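Local atomic coordinates of probable UbiX-like flavin prenyltransferase (Escherichia coli, PDB entry 1SBZ), a protein that probably transfers a dimethylallyl group to reduced FMN, making the prenylated flavin cofactor used by a partner phenolic acid decarboxylase. Residues G6-T11 against M88-G93; L33-W38 against Y49-V54; A68-I71 against S75-T78; D79-I84 against G101-A106. All coordinates share one frame; numbering follows the deposited sequence.

Interaction 1. Residues G6-T11 against M88-G93; sequences GMTGAT and MKTLAG. With FMN (flavin mononucleotide), chain H.
Ala10 and Met88, one from each segment, meet the isoalloxazine of FMN, Ala10 beneath one face and Met88 N at the pyrimidine end. Ala10 CA sits 3.5 Å from C4A of the flavin, almost straight below it, and its CB lies under C4. Toward the same side, but nearer the rim, Thr11 N reaches O4 at 3.3 Å from well below the ring plane. The backbone N of Met88, a selenomethionine, gives a nearly straight bond (172°) to flavin O2 at 2.9 Å, also tilted from that plane.

The segments themselves meet through two threonines whose side chains slide past each other. Thr8 OG1 donates to Thr90 OG1 at 3.2 Å, and Thr90 OG1 in turn donates a hydrogen bond to phosphate O3P at 2.6 Å. Thr90 OG1 stands anti to the carbonyl carbon (chi1 -75°), which carries it from the helix toward the phosphate. Gly9 N donates to O1P at 2.8 Å, while Gly9 O receives the ribityl O2' hydroxyl at 2.6 Å; Lys89 NZ holds O2P at 2.9 Å. Ser36, Ser87 and Arg122 add further bonds to FMN, as does Gln67 of a second subunit.

This is the FMN site at the carboxyl ends of the parallel strands, divided between the loop after strand 2-7 and the first turn of helix 88-96. Each phosphate oxygen outside the ester has a donor here, one of them the Lys89 ammonium, which probably offsets part of the negative charge; the helix start probably also polarises flavin O2 through Met88 N.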
# COMPACT_ATOMS: atom_id res chain seq x y z
N GLY D 6 -6.52 -20.68 -25.71
CA GLY D 6 -6.17 -19.46 -26.42
C GLY D 6 -4.74 -19.59 -26.89
O GLY D 6 -3.90 -20.12 -26.17
N MSE D 7 -4.46 -19.13 -28.10
CA MSE D 7 -3.09 -19.05 -28.57
C MSE D 7 -2.78 -17.64 -28.95
O MSE D 7 -3.62 -16.92 -29.48
CB MSE D 7 -2.82 -20.00 -29.73
CG MSE D 7 -2.80 -21.47 -29.33
SE MSE D 7 -2.11 -22.61 -30.77
CE MSE D 7 -0.29 -21.92 -30.94
N THR D 8 -1.53 -17.26 -28.73
CA THR D 8 -1.15 -15.87 -28.75
C THR D 8 0.25 -15.70 -29.38
O THR D 8 1.02 -16.65 -29.43
CB THR D 8 -1.27 -15.39 -27.29
OG1 THR D 8 -2.49 -14.65 -27.13
CG2 THR D 8 -0.22 -14.45 -26.92
N GLY D 9 0.55 -14.50 -29.87
CA GLY D 9 1.74 -14.26 -30.70
C GLY D 9 3.07 -14.13 -29.98
O GLY D 9 3.90 -13.30 -30.35
N ALA D 10 3.29 -14.95 -28.96
CA ALA D 10 4.62 -15.08 -28.38
C ALA D 10 5.32 -16.25 -29.06
O ALA D 10 4.68 -17.21 -29.49
CB ALA D 10 4.54 -15.31 -26.88
N THR D 11 6.65 -16.17 -29.16
CA THR D 11 7.37 -17.30 -29.71
C THR D 11 7.09 -18.51 -28.82
O THR D 11 6.98 -18.39 -27.61
CB THR D 11 8.88 -16.97 -29.90
OG1 THR D 11 9.56 -18.12 -30.38
CG2 THR D 11 9.57 -16.65 -28.57
N MSE D 88 2.96 -10.97 -23.60
CA MSE D 88 2.89 -9.92 -22.59
C MSE D 88 1.74 -8.97 -22.82
O MSE D 88 1.13 -8.48 -21.86
CB MSE D 88 4.22 -9.15 -22.52
CG MSE D 88 5.42 -10.01 -22.10
SE MSE D 88 5.20 -10.91 -20.35
CE MSE D 88 4.53 -12.70 -20.93
N LYS D 89 1.41 -8.73 -24.09
CA LYS D 89 0.25 -7.91 -24.44
C LYS D 89 -1.05 -8.56 -23.96
O LYS D 89 -1.90 -7.91 -23.34
CB LYS D 89 0.24 -7.60 -25.96
CG LYS D 89 -0.92 -8.15 -26.80
CD LYS D 89 -2.07 -7.20 -26.83
CE LYS D 89 -2.86 -7.31 -28.11
NZ LYS D 89 -3.88 -8.39 -28.11
N THR D 90 -1.20 -9.85 -24.22
CA THR D 90 -2.40 -10.56 -23.80
C THR D 90 -2.49 -10.65 -22.28
O THR D 90 -3.55 -10.41 -21.70
CB THR D 90 -2.47 -11.95 -24.46
OG1 THR D 90 -2.84 -11.79 -25.84
CG2 THR D 90 -3.61 -12.77 -23.89
N LEU D 91 -1.36 -10.97 -21.65
CA LEU D 91 -1.24 -10.97 -20.19
C LEU D 91 -1.69 -9.63 -19.59
O LEU D 91 -2.48 -9.59 -18.65
CB LEU D 91 0.21 -11.28 -19.80
CG LEU D 91 0.69 -11.47 -18.35
CD1 LEU D 91 0.74 -10.19 -17.61
CD2 LEU D 91 -0.14 -12.47 -17.58
N ALA D 92 -1.17 -8.54 -20.16
CA ALA D 92 -1.49 -7.19 -19.71
C ALA D 92 -2.97 -6.84 -19.88
O ALA D 92 -3.56 -6.20 -19.02
CB ALA D 92 -0.63 -6.18 -20.44
N GLY D 93 -3.55 -7.28 -20.99
CA GLY D 93 -4.96 -7.08 -21.26
C GLY D 93 -5.85 -7.77 -20.25
O GLY D 93 -6.82 -7.17 -19.76
N1 FMN H . 5.61 -10.94 -27.50
C2 FMN H . 5.86 -11.39 -26.22
O2 FMN H . 5.28 -10.83 -25.29
N3 FMN H . 6.72 -12.44 -26.00
C4 FMN H . 7.35 -13.05 -27.08
O4 FMN H . 7.91 -14.14 -26.91
C4A FMN H . 7.10 -12.59 -28.39
N5 FMN H . 7.70 -13.17 -29.49
C5A FMN H . 7.43 -12.70 -30.77
C6 FMN H . 8.03 -13.29 -31.89
C7 FMN H . 7.76 -12.82 -33.18
C7M FMN H . 8.13 -13.70 -34.35
C8 FMN H . 6.88 -11.75 -33.36
C8M FMN H . 6.36 -11.38 -34.72
C9 FMN H . 6.28 -11.16 -32.25
C9A FMN H . 6.55 -11.63 -30.96
N10 FMN H . 5.95 -11.04 -29.85
C10 FMN H . 6.22 -11.52 -28.58
C1' FMN H . 5.22 -9.73 -30.01
C2' FMN H . 3.71 -9.98 -30.02
O2' FMN H . 3.40 -10.89 -31.05
C3' FMN H . 2.91 -8.68 -30.15
O3' FMN H . 3.00 -7.95 -28.93
C4' FMN H . 1.44 -8.91 -30.52
O4' FMN H . 0.71 -7.69 -30.48
C5' FMN H . 0.73 -9.90 -29.61
O5' FMN H . -0.66 -9.89 -29.86
P FMN H . -1.55 -11.13 -29.34
O1P FMN H . -1.19 -12.33 -30.20
O2P FMN H . -2.99 -10.74 -29.50
O3P FMN H . -1.22 -11.40 -27.89

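Interaction 2. Residues L33-W38 against Y49-V54; sequences LVMSKW and YSARDV. With FMN (flavin mononucleotide), chain H.
In this Rossmann-like flavoprotein fold, the short helix 51-55 packs on one face of strand 30-35 of the parallel sheet, and Leu33 and Met35 make that join with Ala51 and Val54. Alternate residues of the strand point the same way, so both side chains meet the helix while Val34, between them, faces helix 102-112. Met35, a selenomethionine, runs extended until its last torsion bends (chi3 -68°), turning CE against the carbonyl of Ala51, with CE to Ala51 O at 3.5 Å. Its SE rests on Val54 CG1 at 3.9 Å and more loosely on Ala51 CB. Leu33 crosses Val54 at about a right angle, its CD2 branch touching Val54 CG1 at 3.9 Å and lying near the backbone O of that residue. Ile43 of helix 37-46 and Val17 and Leu20 of helix 13-24 continue the apolar cluster.

The helix start is fixed by a capping box. Asp53 N donates to Ser50 OG at 3.2 Å, and Ser50 N donates almost straight (175°) to Asp53 OD2, meeting it on the anti side and 30° out of the carboxylate plane.

Just past the carboxyl end of the strand, Ser36 OG donates to FMN O1P at 2.6 Å and accepts from Ala39 N as the N-cap of helix 37-46. Trp38 CD1 approaches the ribityl C4' at 3.7 Å. The chemistry thus changes where the strand gives way to the loop: an apolar surface seats the sheet against its helix, whereas the next residue, Ser36, presents a buried hydroxyl to the phosphate, probably aided by the amino end of the helix it caps.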
# COMPACT_ATOMS: atom_id res chain seq x y z
N LEU D 33 -10.82 -23.54 -29.32
CA LEU D 33 -9.60 -22.81 -29.65
C LEU D 33 -9.89 -21.38 -30.09
O LEU D 33 -10.84 -21.13 -30.83
CB LEU D 33 -8.81 -23.55 -30.74
CG LEU D 33 -7.61 -22.87 -31.42
CD1 LEU D 33 -6.49 -22.58 -30.42
CD2 LEU D 33 -7.11 -23.72 -32.56
N VAL D 34 -9.07 -20.44 -29.62
CA VAL D 34 -9.06 -19.08 -30.15
C VAL D 34 -7.62 -18.69 -30.47
O VAL D 34 -6.80 -18.53 -29.56
CB VAL D 34 -9.67 -18.05 -29.17
CG1 VAL D 34 -9.96 -16.75 -29.88
CG2 VAL D 34 -10.94 -18.57 -28.55
N MSE D 35 -7.31 -18.55 -31.76
CA MSE D 35 -5.99 -18.10 -32.19
C MSE D 35 -6.04 -16.61 -32.50
O MSE D 35 -6.88 -16.16 -33.28
CB MSE D 35 -5.52 -18.85 -33.44
CG MSE D 35 -5.24 -20.33 -33.24
SE MSE D 35 -4.85 -21.21 -34.96
CE MSE D 35 -6.64 -21.06 -35.76
N SER D 36 -5.14 -15.83 -31.89
CA SER D 36 -5.03 -14.40 -32.18
C SER D 36 -4.44 -14.22 -33.58
O SER D 36 -3.89 -15.16 -34.14
CB SER D 36 -4.15 -13.71 -31.15
OG SER D 36 -2.79 -14.08 -31.33
N LYS D 37 -4.54 -13.01 -34.12
CA LYS D 37 -3.92 -12.70 -35.41
C LYS D 37 -2.42 -13.04 -35.38
O LYS D 37 -1.90 -13.68 -36.30
CB LYS D 37 -4.14 -11.22 -35.76
CG LYS D 37 -3.68 -10.82 -37.17
CD LYS D 37 -2.36 -10.06 -37.14
CE LYS D 37 -1.82 -9.78 -38.56
NZ LYS D 37 -2.85 -9.19 -39.48
N TRP D 38 -1.73 -12.64 -34.32
CA TRP D 38 -0.29 -12.86 -34.25
C TRP D 38 0.12 -14.31 -33.98
O TRP D 38 1.20 -14.73 -34.37
CB TRP D 38 0.40 -11.84 -33.34
CG TRP D 38 0.42 -10.50 -33.99
CD1 TRP D 38 -0.38 -9.42 -33.71
CD2 TRP D 38 1.25 -10.09 -35.09
NE1 TRP D 38 -0.08 -8.37 -34.54
CE2 TRP D 38 0.92 -8.76 -35.41
CE3 TRP D 38 2.26 -10.73 -35.84
CZ2 TRP D 38 1.55 -8.04 -36.43
CZ3 TRP D 38 2.89 -10.01 -36.86
CH2 TRP D 38 2.53 -8.68 -37.14
N TYR D 49 2.89 -26.47 -39.63
CA TYR D 49 1.44 -26.42 -39.76
C TYR D 49 0.98 -25.03 -40.16
O TYR D 49 1.66 -24.04 -39.89
CB TYR D 49 0.76 -26.81 -38.44
CG TYR D 49 1.20 -28.15 -37.90
CD1 TYR D 49 2.11 -28.23 -36.85
CD2 TYR D 49 0.72 -29.33 -38.44
CE1 TYR D 49 2.53 -29.46 -36.35
CE2 TYR D 49 1.12 -30.57 -37.95
CZ TYR D 49 2.02 -30.62 -36.91
OH TYR D 49 2.42 -31.85 -36.43
N SER D 50 -0.16 -24.96 -40.84
CA SER D 50 -0.82 -23.70 -41.09
C SER D 50 -1.81 -23.46 -39.95
O SER D 50 -2.00 -24.33 -39.10
CB SER D 50 -1.58 -23.73 -42.42
OG SER D 50 -2.82 -24.40 -42.28
N ALA D 51 -2.43 -22.28 -39.93
CA ALA D 51 -3.44 -21.96 -38.93
C ALA D 51 -4.63 -22.90 -39.03
O ALA D 51 -5.18 -23.33 -38.02
CB ALA D 51 -3.87 -20.50 -39.05
N ARG D 52 -5.02 -23.23 -40.26
CA ARG D 52 -6.14 -24.14 -40.51
C ARG D 52 -5.85 -25.57 -40.04
O ARG D 52 -6.74 -26.23 -39.52
CB ARG D 52 -6.55 -24.12 -41.98
CG ARG D 52 -7.55 -23.02 -42.32
CD ARG D 52 -6.99 -21.82 -43.07
NE ARG D 52 -5.74 -21.29 -42.52
CZ ARG D 52 -4.61 -21.11 -43.22
NH1 ARG D 52 -4.55 -21.41 -44.52
NH2 ARG D 52 -3.54 -20.62 -42.61
N ASP D 53 -4.61 -26.02 -40.23
CA ASP D 53 -4.14 -27.29 -39.67
C ASP D 53 -4.34 -27.33 -38.16
O ASP D 53 -4.79 -28.34 -37.61
CB ASP D 53 -2.66 -27.49 -39.96
CG ASP D 53 -2.38 -27.91 -41.39
OD1 ASP D 53 -3.26 -28.52 -42.03
OD2 ASP D 53 -1.29 -27.69 -41.94
N VAL D 54 -3.99 -26.24 -37.49
CA VAL D 54 -4.12 -26.14 -36.04
C VAL D 54 -5.59 -26.05 -35.64
O VAL D 54 -6.02 -26.71 -34.70
CB VAL D 54 -3.30 -24.95 -35.47
CG1 VAL D 54 -3.59 -24.72 -33.99
CG2 VAL D 54 -1.81 -25.18 -35.69
N1 FMN H . 5.61 -10.94 -27.50
C2 FMN H . 5.86 -11.39 -26.22
O2 FMN H . 5.28 -10.83 -25.29
N3 FMN H . 6.72 -12.44 -26.00
C4 FMN H . 7.35 -13.05 -27.08
O4 FMN H . 7.91 -14.14 -26.91
C4A FMN H . 7.10 -12.59 -28.39
N5 FMN H . 7.70 -13.17 -29.49
C5A FMN H . 7.43 -12.70 -30.77
C6 FMN H . 8.03 -13.29 -31.89
C7 FMN H . 7.76 -12.82 -33.18
C7M FMN H . 8.13 -13.70 -34.35
C8 FMN H . 6.88 -11.75 -33.36
C8M FMN H . 6.36 -11.38 -34.72
C9 FMN H . 6.28 -11.16 -32.25
C9A FMN H . 6.55 -11.63 -30.96
N10 FMN H . 5.95 -11.04 -29.85
C10 FMN H . 6.22 -11.52 -28.58
C1' FMN H . 5.22 -9.73 -30.01
C2' FMN H . 3.71 -9.98 -30.02
O2' FMN H . 3.40 -10.89 -31.05
C3' FMN H . 2.91 -8.68 -30.15
O3' FMN H . 3.00 -7.95 -28.93
C4' FMN H . 1.44 -8.91 -30.52
O4' FMN H . 0.71 -7.69 -30.48
C5' FMN H . 0.73 -9.90 -29.61
O5' FMN H . -0.66 -9.89 -29.86
P FMN H . -1.55 -11.13 -29.34
O1P FMN H . -1.19 -12.33 -30.20
O2P FMN H . -2.99 -10.74 -29.50
O3P FMN H . -1.22 -11.40 -27.89

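Interaction 3. Residues A68-I71 against S75-T78; sequences AATI and SFRT
Thr70 CB sits over the centre of one face of the Phe76 ring: it lies 3.9 Å from the ring centroid and only 2° off the normal, a CH-pi contact of nearly ideal aim. The ring is offered this way because CG of Phe76 is anti to the backbone N (chi1 179°), which swings the phenyl group from its loop back toward segment 68-71. Ile71 comes at the same ring obliquely, its CG2 branch touching Phe76 CE2 at 3.8 Å while the longer CG1 branch leads away into the core. Nearer the backbone, the carbonyl O of Thr70 rests against Phe76 CB at 3.5 Å. Thr70 OG1 is also above the ring plane but displaced toward Phe76 CE2, 4.1 Å away, and CB makes the CH-pi contact.

Both segments belong to the long connection from strand 60-62 to strand 80-86, and the contact folds this loop back on itself close to Lys2 and His32, of strands 2-7 and 30-35. Lys2 makes a cation-pi interaction with Phe76, and the His32 ring meets it with the planes steeply inclined. Ile71 meanwhile packs on Leu102 and Ala106 of helix 102-112.

No hydrogen bond joins the two segments. Their cohesion is dispersive and weakly electrostatic, with the phenyl pi cloud serving both an aliphatic C-H and a lysine cation, while Ile71 ties the turn to the buried interior.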
# COMPACT_ATOMS: atom_id res chain seq x y z
N ALA D 68 -19.37 -12.52 -29.67
CA ALA D 68 -20.68 -13.18 -29.58
C ALA D 68 -20.58 -14.70 -29.65
O ALA D 68 -21.60 -15.39 -29.69
CB ALA D 68 -21.63 -12.63 -30.66
N ALA D 69 -19.35 -15.22 -29.62
CA ALA D 69 -19.11 -16.67 -29.57
C ALA D 69 -19.64 -17.28 -28.28
O ALA D 69 -19.84 -16.57 -27.28
CB ALA D 69 -17.61 -16.95 -29.71
N THR D 70 -19.89 -18.59 -28.29
CA THR D 70 -20.41 -19.30 -27.12
C THR D 70 -19.60 -19.03 -25.85
O THR D 70 -20.16 -18.72 -24.79
CB THR D 70 -20.50 -20.82 -27.37
OG1 THR D 70 -19.31 -21.27 -28.02
CG2 THR D 70 -21.60 -21.13 -28.39
N ILE D 71 -18.27 -19.14 -25.97
CA ILE D 71 -17.35 -19.01 -24.83
C ILE D 71 -17.23 -17.58 -24.30
O ILE D 71 -16.54 -17.34 -23.31
CB ILE D 71 -15.95 -19.58 -25.19
CG1 ILE D 71 -15.39 -18.86 -26.43
CG2 ILE D 71 -16.03 -21.08 -25.40
CD1 ILE D 71 -13.90 -19.02 -26.63
N SER D 75 -22.79 -18.24 -18.88
CA SER D 75 -23.74 -19.35 -18.71
C SER D 75 -23.33 -20.60 -19.50
O SER D 75 -23.73 -21.71 -19.15
CB SER D 75 -25.16 -18.91 -19.07
OG SER D 75 -25.21 -18.32 -20.36
N PHE D 76 -22.53 -20.41 -20.55
CA PHE D 76 -21.97 -21.54 -21.30
C PHE D 76 -20.81 -22.14 -20.51
O PHE D 76 -19.70 -21.59 -20.49
CB PHE D 76 -21.53 -21.10 -22.70
CG PHE D 76 -20.92 -22.20 -23.52
CD1 PHE D 76 -21.73 -23.13 -24.16
CD2 PHE D 76 -19.54 -22.29 -23.67
CE1 PHE D 76 -21.17 -24.16 -24.93
CE2 PHE D 76 -18.97 -23.31 -24.43
CZ PHE D 76 -19.79 -24.25 -25.07
N ARG D 77 -21.08 -23.28 -19.86
CA ARG D 77 -20.14 -23.90 -18.93
C ARG D 77 -18.88 -24.47 -19.59
O ARG D 77 -18.96 -25.20 -20.58
CB ARG D 77 -20.86 -24.99 -18.13
CG ARG D 77 -20.04 -25.54 -16.96
CD ARG D 77 -20.32 -27.01 -16.61
NE ARG D 77 -20.02 -27.95 -17.70
CZ ARG D 77 -18.80 -28.37 -18.05
NH1 ARG D 77 -17.73 -27.95 -17.40
NH2 ARG D 77 -18.66 -29.23 -19.05
N THR D 78 -17.73 -24.11 -19.02
CA THR D 78 -16.46 -24.75 -19.34
C THR D 78 -15.74 -25.05 -18.03
O THR D 78 -16.11 -24.55 -16.97
CB THR D 78 -15.55 -23.84 -20.20
OG1 THR D 78 -15.09 -22.74 -19.41
CG2 THR D 78 -16.32 -23.19 -21.36

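Interaction 4. Residues D79-I84 against G101-A106; sequences DGMIVI and GLVGRA. With FMN (flavin mononucleotide), chain E.
Met81, a selenomethionine, projects from strand 80-86 straight onto helix 102-112, meeting Val103 and Ala106 in the beta-alpha layer of this Rossmann-like fold. Helices 88-96 and 102-112 lie in the crossover from strand 80-86 to its parallel neighbour 116-121. The side chain is extended throughout: CG lies anti to the backbone N (chi1 177°), and the later torsions stay near 180°, so its end reaches the helix surface. SE is 3.9 Å from Ala106 CB and 3.8 Å from Ala106 C, resting on the backbone as much as on the methyl. One step farther, CE presses on the carbonyl of Val103 at 3.5 Å from its O, with Val103 CG1 4.1 Å from CE; the two side chains cross at about a right angle. All three touching residues are buried, and no hydrogen bond passes between the segments.

Sheet neighbours hold Met81, and Val103 packs on Val34. Met81 has backbone bonds to Lys116 and Val118, while Gly80 and Ile82 bond to Ile4 of strand 2-7, so the strand is gripped by both of its neighbours in the sheet. Gly101 is at the N-cap position of the helix.

Arg105 leaves the helix away from segment 79-84, and its guanidinium reaches a flavin bound chiefly by a neighbouring subunit, whose Glu123 forms a salt bridge with Arg105 NH1. One face of the Arg105 guanidinium lies against that FMN, ribityl C1' standing 3.7 Å above the guanidinium plane, toward its rim, and Arg105 NH1 coming within 3.4 Å of flavin N1.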
# COMPACT_ATOMS: atom_id res chain seq x y z
N ASP D 79 -14.69 -25.87 -18.11
CA ASP D 79 -13.91 -26.22 -16.94
C ASP D 79 -12.69 -25.32 -16.78
O ASP D 79 -11.97 -25.42 -15.80
CB ASP D 79 -13.49 -27.68 -17.00
CG ASP D 79 -14.68 -28.61 -16.95
OD1 ASP D 79 -14.98 -29.13 -15.85
OD2 ASP D 79 -15.40 -28.84 -17.94
N GLY D 80 -12.48 -24.42 -17.74
CA GLY D 80 -11.37 -23.48 -17.65
C GLY D 80 -10.76 -23.14 -18.99
O GLY D 80 -11.33 -23.43 -20.04
N MSE D 81 -9.58 -22.53 -18.93
CA MSE D 81 -8.92 -21.96 -20.10
C MSE D 81 -7.40 -22.01 -19.94
O MSE D 81 -6.89 -21.80 -18.84
CB MSE D 81 -9.38 -20.51 -20.31
CG MSE D 81 -8.71 -19.76 -21.46
SE MSE D 81 -9.61 -18.07 -21.83
CE MSE D 81 -8.61 -17.53 -23.38
N ILE D 82 -6.71 -22.31 -21.03
CA ILE D 82 -5.25 -22.23 -21.09
C ILE D 82 -4.88 -21.26 -22.19
O ILE D 82 -5.41 -21.33 -23.30
CB ILE D 82 -4.62 -23.63 -21.40
CG1 ILE D 82 -5.11 -24.68 -20.40
CG2 ILE D 82 -3.09 -23.56 -21.37
CD1 ILE D 82 -4.90 -26.12 -20.83
N VAL D 83 -3.97 -20.33 -21.91
CA VAL D 83 -3.42 -19.48 -22.97
C VAL D 83 -1.96 -19.88 -23.16
O VAL D 83 -1.14 -19.72 -22.25
CB VAL D 83 -3.54 -17.98 -22.63
CG1 VAL D 83 -3.12 -17.12 -23.82
CG2 VAL D 83 -4.97 -17.63 -22.19
N ILE D 84 -1.65 -20.41 -24.35
CA ILE D 84 -0.36 -21.06 -24.61
C ILE D 84 0.15 -20.89 -26.06
O ILE D 84 -0.47 -21.38 -27.00
CB ILE D 84 -0.44 -22.56 -24.21
CG1 ILE D 84 0.91 -23.26 -24.42
CG2 ILE D 84 -1.61 -23.28 -24.94
CD1 ILE D 84 0.94 -24.69 -23.88
N GLY D 101 -10.90 -8.20 -27.37
CA GLY D 101 -11.16 -9.30 -28.30
C GLY D 101 -11.61 -10.54 -27.55
O GLY D 101 -11.83 -10.48 -26.34
N LEU D 102 -11.73 -11.66 -28.26
CA LEU D 102 -12.25 -12.90 -27.66
C LEU D 102 -11.28 -13.63 -26.73
O LEU D 102 -11.72 -14.31 -25.82
CB LEU D 102 -12.81 -13.87 -28.73
CG LEU D 102 -13.48 -15.13 -28.16
CD1 LEU D 102 -14.66 -14.79 -27.23
CD2 LEU D 102 -13.93 -16.08 -29.25
N VAL D 103 -9.98 -13.51 -26.95
CA VAL D 103 -9.04 -14.13 -26.02
C VAL D 103 -9.23 -13.46 -24.65
O VAL D 103 -9.37 -14.14 -23.64
CB VAL D 103 -7.57 -14.07 -26.51
CG1 VAL D 103 -6.60 -14.57 -25.42
CG2 VAL D 103 -7.40 -14.87 -27.79
N GLY D 104 -9.29 -12.13 -24.66
CA GLY D 104 -9.44 -11.33 -23.46
C GLY D 104 -10.79 -11.47 -22.79
O GLY D 104 -10.87 -11.59 -21.56
N ARG D 105 -11.85 -11.47 -23.61
CA ARG D 105 -13.22 -11.66 -23.12
C ARG D 105 -13.44 -13.05 -22.52
O ARG D 105 -13.96 -13.16 -21.42
CB ARG D 105 -14.25 -11.38 -24.23
CG ARG D 105 -15.70 -11.72 -23.86
CD ARG D 105 -16.29 -10.89 -22.71
NE ARG D 105 -17.67 -11.31 -22.41
CZ ARG D 105 -18.38 -10.91 -21.36
NH1 ARG D 105 -17.85 -10.07 -20.47
NH2 ARG D 105 -19.61 -11.35 -21.19
N ALA D 106 -13.04 -14.10 -23.24
CA ALA D 106 -13.15 -15.45 -22.71
C ALA D 106 -12.39 -15.58 -21.39
O ALA D 106 -12.85 -16.27 -20.49
CB ALA D 106 -12.66 -16.47 -23.73
N1 FMN E . -19.67 -7.40 -21.57
C2 FMN E . -19.86 -6.97 -20.27
O2 FMN E . -18.91 -6.48 -19.67
N3 FMN E . -21.10 -7.09 -19.66
C4 FMN E . -22.16 -7.64 -20.36
O4 FMN E . -23.22 -7.86 -19.78
C4A FMN E . -21.96 -8.08 -21.68
N5 FMN E . -23.01 -8.63 -22.38
C5A FMN E . -22.83 -9.06 -23.69
C6 FMN E . -23.91 -9.62 -24.37
C7 FMN E . -23.78 -10.06 -25.69
C7M FMN E . -25.02 -9.92 -26.53
C8 FMN E . -22.52 -9.95 -26.31
C8M FMN E . -22.38 -10.18 -27.79
C9 FMN E . -21.44 -9.40 -25.62
C9A FMN E . -21.59 -8.95 -24.30
N10 FMN E . -20.52 -8.40 -23.60
C10 FMN E . -20.71 -7.96 -22.29
C1' FMN E . -19.14 -8.47 -24.19
C2' FMN E . -18.73 -7.11 -24.74
O2' FMN E . -19.65 -6.72 -25.75
C3' FMN E . -17.30 -7.12 -25.28
O3' FMN E . -16.41 -7.19 -24.19
C4' FMN E . -16.95 -5.91 -26.15
O4' FMN E . -15.58 -5.97 -26.49
C5' FMN E . -17.23 -4.58 -25.46
O5' FMN E . -16.73 -3.53 -26.24
P FMN E . -17.27 -2.04 -26.04
O1P FMN E . -16.41 -1.11 -26.85
O2P FMN E . -17.20 -1.63 -24.57
O3P FMN E . -18.71 -2.00 -26.49

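How the interactions relate
Interactions 1, 2 and 4 are buried and share the parallel sheet, in which strands 30-35, 2-7 and 80-86 lie side by side; interaction 3 is partly exposed, in a loop at the sheet's periphery. Interactions 1 and 2 meet at the same FMN, where strands 2-7 and 30-35 end; both bind its phosphate, and interaction 1 also the ring and ribityl chain. The interior parts of interactions 2 and 4 are apolar, each setting a selenomethionine against a helix, on opposite faces of the sheet. Helix 102-112 links three contacts: Val103 touches Thr90 and Val34, and Leu102 meets Ile71. Arg105 in interaction 4 reaches a second FMN, bound across a subunit interface.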